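Local coordinates for glycoside Hydrolase (Bacteroides uniformis, PDB 5TA0), which probably hydrolyses agarose-derived chains as a family 86 glycoside hydrolase of a gut symbiont, and is seen here as a variant holding an agarose oligosaccharide, at residues 196-201 / 238-243; 45-50 / 359-364; 221-226 / 268-273; 103-108 / 173-178. All coordinates share one frame; numbering follows the deposited sequence.

Contact 1: 196-201 / 238-243; sequences GFCEVI and PDMKVG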
# COMPACT_ATOMS: atom_id res chain seq x y z
N GLY A 196 -0.01 16.99 2.04
CA GLY A 196 0.26 16.60 0.67
C GLY A 196 -0.92 15.99 -0.05
O GLY A 196 -1.03 16.05 -1.27
N PHE A 197 -1.83 15.35 0.73
CA PHE A 197 -2.94 14.58 0.18
C PHE A 197 -4.12 14.68 1.13
O PHE A 197 -3.94 14.55 2.35
CB PHE A 197 -2.57 13.10 0.07
CG PHE A 197 -1.38 12.84 -0.80
CD1 PHE A 197 -1.52 12.57 -2.15
CD2 PHE A 197 -0.10 12.91 -0.26
CE1 PHE A 197 -0.39 12.31 -2.93
CE2 PHE A 197 1.02 12.70 -1.06
CZ PHE A 197 0.86 12.40 -2.39
N CYS A 198 -5.31 14.89 0.59
CA CYS A 198 -6.56 14.87 1.35
C CYS A 198 -7.44 13.74 0.86
O CYS A 198 -8.10 13.83 -0.18
CB CYS A 198 -7.27 16.21 1.25
SG CYS A 198 -6.41 17.56 2.10
N GLU A 199 -7.50 12.69 1.66
CA GLU A 199 -8.50 11.66 1.45
C GLU A 199 -9.83 12.21 1.94
O GLU A 199 -9.89 12.96 2.89
CB GLU A 199 -8.16 10.39 2.22
CG GLU A 199 -6.84 9.70 1.86
CD GLU A 199 -6.57 8.52 2.78
OE1 GLU A 199 -6.50 8.71 4.01
OE2 GLU A 199 -6.49 7.37 2.24
N VAL A 200 -10.91 11.80 1.28
CA VAL A 200 -12.23 12.31 1.67
C VAL A 200 -12.69 11.73 3.01
O VAL A 200 -13.04 12.46 3.95
CB VAL A 200 -13.26 12.05 0.54
CG1 VAL A 200 -14.69 12.33 0.99
CG2 VAL A 200 -12.91 12.92 -0.68
N ILE A 201 -12.72 10.41 3.08
CA ILE A 201 -13.37 9.74 4.23
C ILE A 201 -12.84 8.33 4.40
O ILE A 201 -12.67 7.59 3.43
CB ILE A 201 -14.91 9.79 4.07
CG1 ILE A 201 -15.64 9.37 5.35
CG2 ILE A 201 -15.38 9.01 2.85
CD1 ILE A 201 -17.12 9.58 5.27
N PRO A 238 -7.22 25.69 -3.74
CA PRO A 238 -7.20 25.28 -5.14
C PRO A 238 -6.17 24.22 -5.54
O PRO A 238 -6.44 23.41 -6.42
CB PRO A 238 -6.94 26.61 -5.90
CG PRO A 238 -7.42 27.67 -4.99
CD PRO A 238 -7.24 27.16 -3.58
N ASP A 239 -5.04 24.20 -4.88
CA ASP A 239 -4.01 23.24 -5.28
C ASP A 239 -4.03 21.88 -4.56
O ASP A 239 -3.18 21.04 -4.83
CB ASP A 239 -2.64 23.91 -5.19
CG ASP A 239 -2.52 25.11 -6.15
OD1 ASP A 239 -2.94 25.00 -7.34
OD2 ASP A 239 -2.03 26.16 -5.69
N MET A 240 -4.96 21.70 -3.63
CA MET A 240 -4.94 20.49 -2.81
C MET A 240 -5.30 19.28 -3.74
O MET A 240 -6.02 19.46 -4.75
CB MET A 240 -5.91 20.65 -1.63
CG MET A 240 -5.88 19.50 -0.63
SD MET A 240 -4.21 19.17 -0.11
CE MET A 240 -3.88 20.69 0.78
N LYS A 241 -4.71 18.11 -3.47
CA LYS A 241 -5.03 16.82 -4.08
C LYS A 241 -6.06 16.12 -3.20
O LYS A 241 -5.88 16.04 -1.98
CB LYS A 241 -3.76 15.95 -4.17
CG LYS A 241 -2.69 16.42 -5.11
CD LYS A 241 -1.51 15.46 -5.02
CE LYS A 241 -0.31 15.88 -5.85
NZ LYS A 241 0.86 14.98 -5.61
N VAL A 242 -7.13 15.64 -3.84
CA VAL A 242 -8.22 14.93 -3.14
C VAL A 242 -8.36 13.53 -3.73
O VAL A 242 -8.24 13.34 -4.95
CB VAL A 242 -9.53 15.72 -3.26
CG1 VAL A 242 -10.69 15.02 -2.54
CG2 VAL A 242 -9.34 17.13 -2.70
N GLY A 243 -8.65 12.54 -2.86
CA GLY A 243 -8.77 11.17 -3.31
C GLY A 243 -9.80 10.36 -2.53
O GLY A 243 -10.31 10.78 -1.50
O HOH W 1 1.17 16.11 -2.96
O HOH W 2 -1.80 18.45 -2.65

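Contact 2: 45-50 / 359-364; sequences RPKFIN and ERTDNI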
# COMPACT_ATOMS: atom_id res chain seq x y z
N ARG A 45 12.32 6.73 -0.27
CA ARG A 45 12.16 6.45 1.16
C ARG A 45 10.93 7.12 1.76
O ARG A 45 10.18 6.48 2.47
CB ARG A 45 13.42 6.74 1.99
CG ARG A 45 14.57 5.80 1.74
CD ARG A 45 15.69 6.03 2.73
NE ARG A 45 15.34 5.75 4.12
CZ ARG A 45 15.35 4.54 4.70
NH1 ARG A 45 15.70 3.44 4.02
NH2 ARG A 45 15.02 4.45 5.99
N PRO A 46 10.66 8.40 1.47
CA PRO A 46 9.44 8.98 2.04
C PRO A 46 8.15 8.27 1.66
O PRO A 46 7.25 8.12 2.51
CB PRO A 46 9.48 10.43 1.53
CG PRO A 46 10.96 10.69 1.37
CD PRO A 46 11.51 9.43 0.84
N LYS A 47 8.06 7.81 0.41
CA LYS A 47 6.87 7.12 -0.07
C LYS A 47 6.65 5.75 0.58
O LYS A 47 5.51 5.31 0.67
CB LYS A 47 6.98 6.91 -1.58
CG LYS A 47 5.66 6.62 -2.26
CD LYS A 47 5.77 6.93 -3.74
CE LYS A 47 6.58 5.90 -4.50
NZ LYS A 47 6.54 6.10 -5.99
N PHE A 48 7.73 5.10 1.01
CA PHE A 48 7.70 3.70 1.47
C PHE A 48 8.12 3.43 2.90
O PHE A 48 7.53 2.53 3.55
CB PHE A 48 8.54 2.82 0.55
CG PHE A 48 7.99 2.67 -0.84
CD1 PHE A 48 6.70 2.20 -1.05
CD2 PHE A 48 8.76 3.01 -1.94
CE1 PHE A 48 6.21 2.04 -2.34
CE2 PHE A 48 8.26 2.85 -3.23
CZ PHE A 48 6.99 2.38 -3.43
N ILE A 49 9.13 4.12 3.41
CA ILE A 49 9.63 3.86 4.78
C ILE A 49 9.07 4.93 5.69
O ILE A 49 9.67 5.97 5.97
CB ILE A 49 11.15 3.79 4.85
CG1 ILE A 49 11.71 2.84 3.78
CG2 ILE A 49 11.57 3.41 6.28
CD1 ILE A 49 11.20 1.41 3.83
N ASN A 50 7.86 4.66 6.17
CA ASN A 50 7.08 5.63 6.88
C ASN A 50 6.14 4.92 7.85
O ASN A 50 6.11 3.67 7.89
CB ASN A 50 6.33 6.52 5.89
CG ASN A 50 5.43 5.71 4.99
OD1 ASN A 50 4.61 4.93 5.50
ND2 ASN A 50 5.57 5.84 3.68
N GLU A 359 7.26 -2.57 -6.92
CA GLU A 359 7.16 -2.96 -8.33
C GLU A 359 6.30 -2.03 -9.15
O GLU A 359 6.39 -2.10 -10.37
CB GLU A 359 6.59 -4.36 -8.51
CG GLU A 359 7.45 -5.46 -7.98
CD GLU A 359 6.80 -6.81 -8.14
OE1 GLU A 359 6.25 -7.10 -9.22
OE2 GLU A 359 6.86 -7.56 -7.17
N ARG A 360 5.42 -1.24 -8.51
CA ARG A 360 4.54 -0.27 -9.20
C ARG A 360 4.78 1.13 -8.80
O ARG A 360 3.86 1.96 -8.76
CB ARG A 360 3.08 -0.49 -8.80
CG ARG A 360 2.62 -1.82 -9.10
CD ARG A 360 1.12 -1.93 -8.90
NE ARG A 360 0.85 -3.32 -9.08
CZ ARG A 360 -0.10 -3.86 -9.85
NH1 ARG A 360 -0.98 -3.11 -10.52
NH2 ARG A 360 -0.18 -5.18 -9.89
N THR A 361 6.02 1.44 -8.46
CA THR A 361 6.34 2.70 -7.90
C THR A 361 5.90 3.89 -8.77
O THR A 361 5.57 4.95 -8.24
CB THR A 361 7.84 2.75 -7.51
OG1 THR A 361 8.13 3.97 -6.84
CG2 THR A 361 8.76 2.58 -8.72
N ASP A 362 5.90 3.73 -10.08
CA ASP A 362 5.45 4.82 -10.96
C ASP A 362 3.97 5.21 -10.75
O ASP A 362 3.65 6.35 -10.97
CB ASP A 362 5.67 4.46 -12.44
CG ASP A 362 4.94 3.22 -12.89
OD1 ASP A 362 4.76 2.27 -12.10
OD2 ASP A 362 4.58 3.18 -14.09
N ASN A 363 3.13 4.26 -10.37
CA ASN A 363 1.68 4.51 -10.16
C ASN A 363 1.24 4.39 -8.71
O ASN A 363 0.03 4.26 -8.44
CB ASN A 363 0.88 3.54 -11.02
CG ASN A 363 0.98 3.85 -12.50
OD1 ASN A 363 0.92 5.02 -12.90
ND2 ASN A 363 1.07 2.82 -13.30
N ILE A 364 2.18 4.41 -7.78
CA ILE A 364 1.87 4.48 -6.35
C ILE A 364 2.40 5.78 -5.79
O ILE A 364 3.58 6.08 -5.93
CB ILE A 364 2.40 3.24 -5.58
CG1 ILE A 364 1.52 2.05 -6.01
CG2 ILE A 364 2.41 3.49 -4.07
CD1 ILE A 364 1.76 0.77 -5.33

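Contact 3: 221-226 / 268-273; sequences KLFEFH and IDIAGK. With SO4 (sulfate ion), chain G.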
# COMPACT_ATOMS: atom_id res chain seq x y z
N LYS A 221 -24.48 7.05 -3.73
CA LYS A 221 -24.55 8.34 -3.06
C LYS A 221 -23.21 8.70 -2.41
O LYS A 221 -22.79 9.85 -2.45
CB LYS A 221 -25.68 8.33 -2.04
CG LYS A 221 -25.99 9.68 -1.41
CD LYS A 221 -27.10 9.54 -0.37
CE LYS A 221 -27.67 10.86 0.04
NZ LYS A 221 -28.49 10.75 1.29
N LEU A 222 -22.56 7.72 -1.79
CA LEU A 222 -21.23 7.94 -1.22
C LEU A 222 -20.22 8.33 -2.30
O LEU A 222 -19.38 9.22 -2.11
CB LEU A 222 -20.76 6.69 -0.50
CG LEU A 222 -19.26 6.67 -0.22
CD1 LEU A 222 -18.92 7.57 0.96
CD2 LEU A 222 -18.82 5.24 0.01
N PHE A 223 -20.32 7.69 -3.46
CA PHE A 223 -19.42 8.06 -4.56
C PHE A 223 -19.66 9.49 -5.05
O PHE A 223 -18.70 10.25 -5.28
CB PHE A 223 -19.49 7.00 -5.67
CG PHE A 223 -19.15 5.62 -5.21
CD1 PHE A 223 -18.28 5.39 -4.14
CD2 PHE A 223 -19.69 4.51 -5.85
CE1 PHE A 223 -17.97 4.13 -3.73
CE2 PHE A 223 -19.38 3.23 -5.44
CZ PHE A 223 -18.51 3.03 -4.38
N GLU A 224 -20.95 9.87 -5.21
CA GLU A 224 -21.32 11.24 -5.58
C GLU A 224 -20.74 12.21 -4.55
O GLU A 224 -20.17 13.24 -4.91
CB GLU A 224 -22.86 11.47 -5.67
CG GLU A 224 -23.54 10.97 -6.95
CD GLU A 224 -25.06 11.22 -7.04
OE1 GLU A 224 -25.58 12.15 -6.39
OE2 GLU A 224 -25.70 10.42 -7.73
N PHE A 225 -20.89 11.88 -3.26
CA PHE A 225 -20.35 12.68 -2.15
C PHE A 225 -18.88 13.02 -2.35
O PHE A 225 -18.46 14.13 -2.08
CB PHE A 225 -20.62 11.90 -0.86
CG PHE A 225 -20.00 12.44 0.40
CD1 PHE A 225 -20.67 13.37 1.17
CD2 PHE A 225 -18.83 11.90 0.91
CE1 PHE A 225 -20.15 13.81 2.37
CE2 PHE A 225 -18.32 12.33 2.11
CZ PHE A 225 -18.98 13.28 2.85
N HIS A 226 -18.09 12.08 -2.87
CA HIS A 226 -16.69 12.35 -3.11
C HIS A 226 -16.45 13.50 -4.10
O HIS A 226 -15.58 14.33 -3.87
CB HIS A 226 -15.95 11.10 -3.60
CG HIS A 226 -15.56 10.16 -2.50
ND1 HIS A 226 -16.46 9.40 -1.78
CD2 HIS A 226 -14.35 9.88 -1.97
CE1 HIS A 226 -15.81 8.71 -0.86
NE2 HIS A 226 -14.53 8.96 -0.96
N ILE A 268 -15.28 4.69 -10.06
CA ILE A 268 -14.54 5.20 -11.20
C ILE A 268 -15.49 5.92 -12.16
O ILE A 268 -15.15 7.01 -12.63
CB ILE A 268 -13.73 4.06 -11.87
CG1 ILE A 268 -12.60 3.61 -10.92
CG2 ILE A 268 -13.22 4.44 -13.25
CD1 ILE A 268 -11.91 2.31 -11.31
N ASP A 269 -16.65 5.32 -12.43
CA ASP A 269 -17.60 5.93 -13.37
C ASP A 269 -18.17 7.26 -12.88
O ASP A 269 -18.40 8.16 -13.67
CB ASP A 269 -18.77 4.99 -13.64
CG ASP A 269 -18.41 3.79 -14.48
OD1 ASP A 269 -17.28 3.69 -15.02
OD2 ASP A 269 -19.26 2.88 -14.58
N ILE A 270 -18.39 7.37 -11.58
CA ILE A 270 -19.06 8.55 -11.00
C ILE A 270 -18.09 9.66 -10.63
O ILE A 270 -18.31 10.83 -10.99
CB ILE A 270 -19.88 8.14 -9.77
CG1 ILE A 270 -21.07 7.28 -10.20
CG2 ILE A 270 -20.38 9.34 -8.98
CD1 ILE A 270 -21.65 6.50 -9.03
N ALA A 271 -17.03 9.30 -9.91
CA ALA A 271 -16.15 10.29 -9.28
C ALA A 271 -14.71 10.20 -9.80
O ALA A 271 -13.91 11.06 -9.44
CB ALA A 271 -16.17 10.08 -7.77
N GLY A 272 -14.37 9.20 -10.60
CA GLY A 272 -12.97 9.02 -10.99
C GLY A 272 -12.31 10.24 -11.60
O GLY A 272 -11.18 10.59 -11.27
N LYS A 273 -13.03 10.90 -12.48
CA LYS A 273 -12.53 12.10 -13.14
C LYS A 273 -12.27 13.26 -12.19
O LYS A 273 -11.53 14.17 -12.54
CB LYS A 273 -13.51 12.55 -14.25
CG LYS A 273 -14.84 13.09 -13.75
CD LYS A 273 -15.88 13.38 -14.84
CE LYS A 273 -17.08 14.14 -14.28
NZ LYS A 273 -17.64 13.62 -12.98
S SO4 G . -29.37 7.38 1.90
O1 SO4 G . -27.95 7.74 2.29
O2 SO4 G . -29.32 6.23 0.94
O3 SO4 G . -30.18 7.02 3.10
O4 SO4 G . -30.05 8.49 1.13

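Contact 4: 103-108 / 173-178; sequences GFADPD and GEFYGR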
# COMPACT_ATOMS: atom_id res chain seq x y z
N GLY A 103 -27.12 23.01 9.86
CA GLY A 103 -26.33 21.94 9.30
C GLY A 103 -24.97 22.28 8.74
O GLY A 103 -24.31 21.41 8.17
N PHE A 104 -24.54 23.53 8.90
CA PHE A 104 -23.18 23.94 8.53
C PHE A 104 -22.42 24.31 9.79
O PHE A 104 -22.98 24.92 10.72
CB PHE A 104 -23.21 25.15 7.60
CG PHE A 104 -23.64 24.83 6.19
CD1 PHE A 104 -22.72 24.85 5.16
CD2 PHE A 104 -24.96 24.52 5.88
CE1 PHE A 104 -23.08 24.55 3.85
CE2 PHE A 104 -25.32 24.21 4.58
CZ PHE A 104 -24.38 24.24 3.56
N ALA A 105 -21.14 24.00 9.79
CA ALA A 105 -20.21 24.51 10.83
C ALA A 105 -20.14 26.04 10.75
O ALA A 105 -20.06 26.62 9.66
CB ALA A 105 -18.82 23.92 10.66
N ASP A 106 -20.17 26.68 11.91
CA ASP A 106 -20.04 28.14 11.95
C ASP A 106 -18.66 28.57 11.48
O ASP A 106 -17.67 28.17 12.07
CB ASP A 106 -20.26 28.63 13.36
CG ASP A 106 -20.25 30.14 13.44
OD1 ASP A 106 -21.09 30.77 12.74
OD2 ASP A 106 -19.35 30.67 14.13
N PRO A 107 -18.58 29.40 10.41
CA PRO A 107 -17.22 29.77 9.96
C PRO A 107 -16.38 30.46 11.00
O PRO A 107 -15.17 30.21 11.06
CB PRO A 107 -17.50 30.66 8.75
CG PRO A 107 -18.81 30.19 8.22
CD PRO A 107 -19.60 29.80 9.44
N ASP A 108 -16.97 31.30 11.84
CA ASP A 108 -16.19 32.00 12.87
C ASP A 108 -15.67 31.05 13.94
O ASP A 108 -14.51 31.11 14.33
CB ASP A 108 -17.03 33.09 13.54
CG ASP A 108 -17.36 34.23 12.63
OD1 ASP A 108 -16.53 34.65 11.80
OD2 ASP A 108 -18.49 34.76 12.75
N GLY A 173 -18.23 19.23 2.96
CA GLY A 173 -17.13 19.73 2.15
C GLY A 173 -16.63 21.12 2.54
O GLY A 173 -15.44 21.38 2.52
N GLU A 174 -17.57 22.00 2.84
CA GLU A 174 -17.21 23.34 3.28
C GLU A 174 -16.44 23.25 4.59
O GLU A 174 -15.44 23.94 4.76
CB GLU A 174 -18.42 24.24 3.43
CG GLU A 174 -18.04 25.62 3.90
CD GLU A 174 -19.20 26.58 4.07
OE1 GLU A 174 -19.14 27.35 5.05
OE2 GLU A 174 -20.09 26.63 3.20
N PHE A 175 -16.91 22.42 5.53
CA PHE A 175 -16.15 22.21 6.75
C PHE A 175 -14.71 21.81 6.41
O PHE A 175 -13.74 22.34 6.98
CB PHE A 175 -16.82 21.14 7.65
CG PHE A 175 -15.88 20.60 8.69
CD1 PHE A 175 -15.56 21.35 9.84
CD2 PHE A 175 -15.23 19.40 8.50
CE1 PHE A 175 -14.61 20.88 10.73
CE2 PHE A 175 -14.28 18.95 9.40
CZ PHE A 175 -13.99 19.68 10.51
N TYR A 176 -14.56 20.81 5.55
CA TYR A 176 -13.21 20.28 5.26
C TYR A 176 -12.33 21.34 4.60
O TYR A 176 -11.17 21.53 4.98
CB TYR A 176 -13.35 19.04 4.38
CG TYR A 176 -12.17 18.09 4.29
CD1 TYR A 176 -11.05 18.15 5.13
CD2 TYR A 176 -12.22 17.06 3.36
CE1 TYR A 176 -10.04 17.19 5.05
CE2 TYR A 176 -11.21 16.10 3.29
CZ TYR A 176 -10.12 16.18 4.12
OH TYR A 176 -9.10 15.27 4.10
N GLY A 177 -12.88 22.03 3.60
CA GLY A 177 -12.10 23.09 2.93
C GLY A 177 -11.72 24.22 3.88
O GLY A 177 -10.58 24.68 3.86
N ARG A 178 -12.65 24.66 4.72
CA ARG A 178 -12.35 25.74 5.67
C ARG A 178 -11.33 25.27 6.70
O ARG A 178 -10.42 26.00 7.06
CB ARG A 178 -13.59 26.26 6.36
CG ARG A 178 -14.52 27.07 5.48
CD ARG A 178 -15.67 27.59 6.33
NE ARG A 178 -16.54 28.47 5.57
CZ ARG A 178 -16.25 29.73 5.25
NH1 ARG A 178 -15.15 30.29 5.69
NH2 ARG A 178 -17.10 30.41 4.48
O HOH W 3 -18.78 25.74 7.30
O HOH W 4 -13.85 29.49 8.59

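Contact 1: 196-201 / 238-243
The K241 side chain runs alongside the F197 ring in the same direction, and the lysine CD comes within 3.9 Å of F197 CE1, oblique to the ring. K241 is extended beyond CG, which carries NZ along the phenyl group to a water that donates to G196 O and accepts from K241 NZ. That water stands over one face of the F197 ring, offset toward its rim. A second water links G196 O to K241 N, so two waters join this carbonyl to the lysine, at side-chain and backbone nitrogen. On the face of the sheet shared by C198 and V242, M240 CG sits 3.4 Å from C198 SG, though M240 has two conformers and this detail is less certain. V200 meets V242 at a slant, V200 CG2 to V242 CG1 at 3.6 Å: with V200 CG1 anti to the backbone N (chi1 169°), CG2 is the branch left to face V242. The backbones supply the register: C198 N donates to K241 O (2.9 Å) and C198 O accepts from G243 N (3.0 Å), the two bonds flanking V242. V200 N then donates to G243 O (3.0 Å). E199 projects to the other face, where S324, T279 and R83 hold its carboxylate. Such pairing of strands 197-199 and 242-247, joined through helix 219-236, is the parallel beta-alpha-beta unit of a beta/alpha barrel.

Contact 2: 45-50 / 359-364
The seam between the first and last strands of the parallel barrel is bridged here, where helix 45-48, just ahead of strand 50-51, meets the loop leading into strand 364-369. K47 carries the contact through its ammonium group, which donates to two T361 oxygens of that loop and to I364 O, where the strand begins. K47 NZ lies 2.7 Å from T361 O, approaching well off the carbonyl direction (C=O...N angle 129°). It is 2.8 Å from T361 OG1. The third bond, 3.0 Å to I364 O, runs nearly along the C=O axis. The lysine starts with CG anti to the backbone N (chi1 -161°) and bends at chi3 (74°), which swings NZ in among the acceptors; K47 has a second conformer, so this grip may not be permanent. F48 lies beside it: T361 OG1 sits at the ring edge, near its plane, 3.8 Å from F48 CE2, while I364 CG2 approaches F48 CE1 obliquely at 4.4 Å. A valine in place of T361 would probably leave the K47 ammonium with two acceptors instead of three and put a methyl group beside its charge. N50 ND2 donates to P46 O (3.1 Å) and also to A367 O on strand 364-369, and K47 pairs through its backbone with A367. These links between the two ends of the strand series are consistent with the closure of a beta/alpha barrel.

Contact 3: 221-226 / 268-273
Two helices of the barrel's outer layer, 219-236 and 264-271, pack here through short apolar groups. The backbones come close, with F223 CA and A271 CA 6.2 Å apart, and the methyl CB of A271 rests 3.6 Å from F223 O. I270 provides the other half of the contact with both of its branches. Its CD1 reaches F223 CB at 4.0 Å and lies at the edge of the phenyl ring, near the ring plane. Its CG2, which stands opposite the backbone N because chi1 is -68°, lies against the helix backbone, 3.8 Å from E224 N. H226 places CB near A271 CB, while its ring is fixed by ND1 donating to L222 O (2.9 Å, N-H...O 175°), with that oxygen in the ring plane. H226 N reaches the same carbonyl from the opposite face, so L222 O takes two bonds. K221 points away from helix 264-271 and holds a sulfate, probably from the crystallisation liquor, by NZ to O4 (2.8 Å); S218 N also binds this ion. None of the polar bonds described joins these two segments, which meet by van der Waals contact, suggesting that the fit of apolar groups, rather than charge, sets the spacing here.

Contact 4: 103-108 / 173-178
P107 sets CB over the centre of one face of the R178 guanidinium, 3.8 Å from R178 CZ, while E174 CD lies at the group's edge, in the guanidinium plane. R178 NE donates to E174 OE1 at 2.9 Å, nearly straight at 168°, in a salt bridge between residues one helical turn apart; the oxygen is met from above the carboxylate plane, which is turned from the guanidinium. R101 and a water that also donates to A105 O bind the same OE1. The extended E174 chain (chi2 180°) carries the carboxylate out to F104, where OE2 comes 3.7 Å from F104 CE1, oblique to the ring, whose plane is turned 50° from the carboxylate. Beside this pair, A105 CB touches F175 CD1 at 4.2 Å. A second water connects P107 O with R178 NH1, the latter bond long at 3.3 Å. With R178 cut back to an alanine, the P107 ring would probably lose the group it packs on, and E174 OE1 one charged mate. D106 is the N-cap of helix 107-123, so the contact joins that helix's first turn to the side of helix 170-183, another outer helix of the barrel.

In the fold
Following the chain from the N terminus, contact 2 opens first at 45-50 and closes last at 359-364, so the other three nest inside its loop and it ties the beginning of the barrel to its end. Contact 4 opens at 103-108 and closes at 173-178, before contact 1 opens at 196-201. Contacts 1 and 3 cross: 221-226 falls between the strands of contact 1, whose second strand precedes 268-273. They also touch, V200 and I201 packing on H226. Y176, in the helix of contact 4, probably hydrogen-bonds E199 O of contact 1. Contact 1 thus joins neighbouring strands, and contacts 3 and 4 the helices outside them.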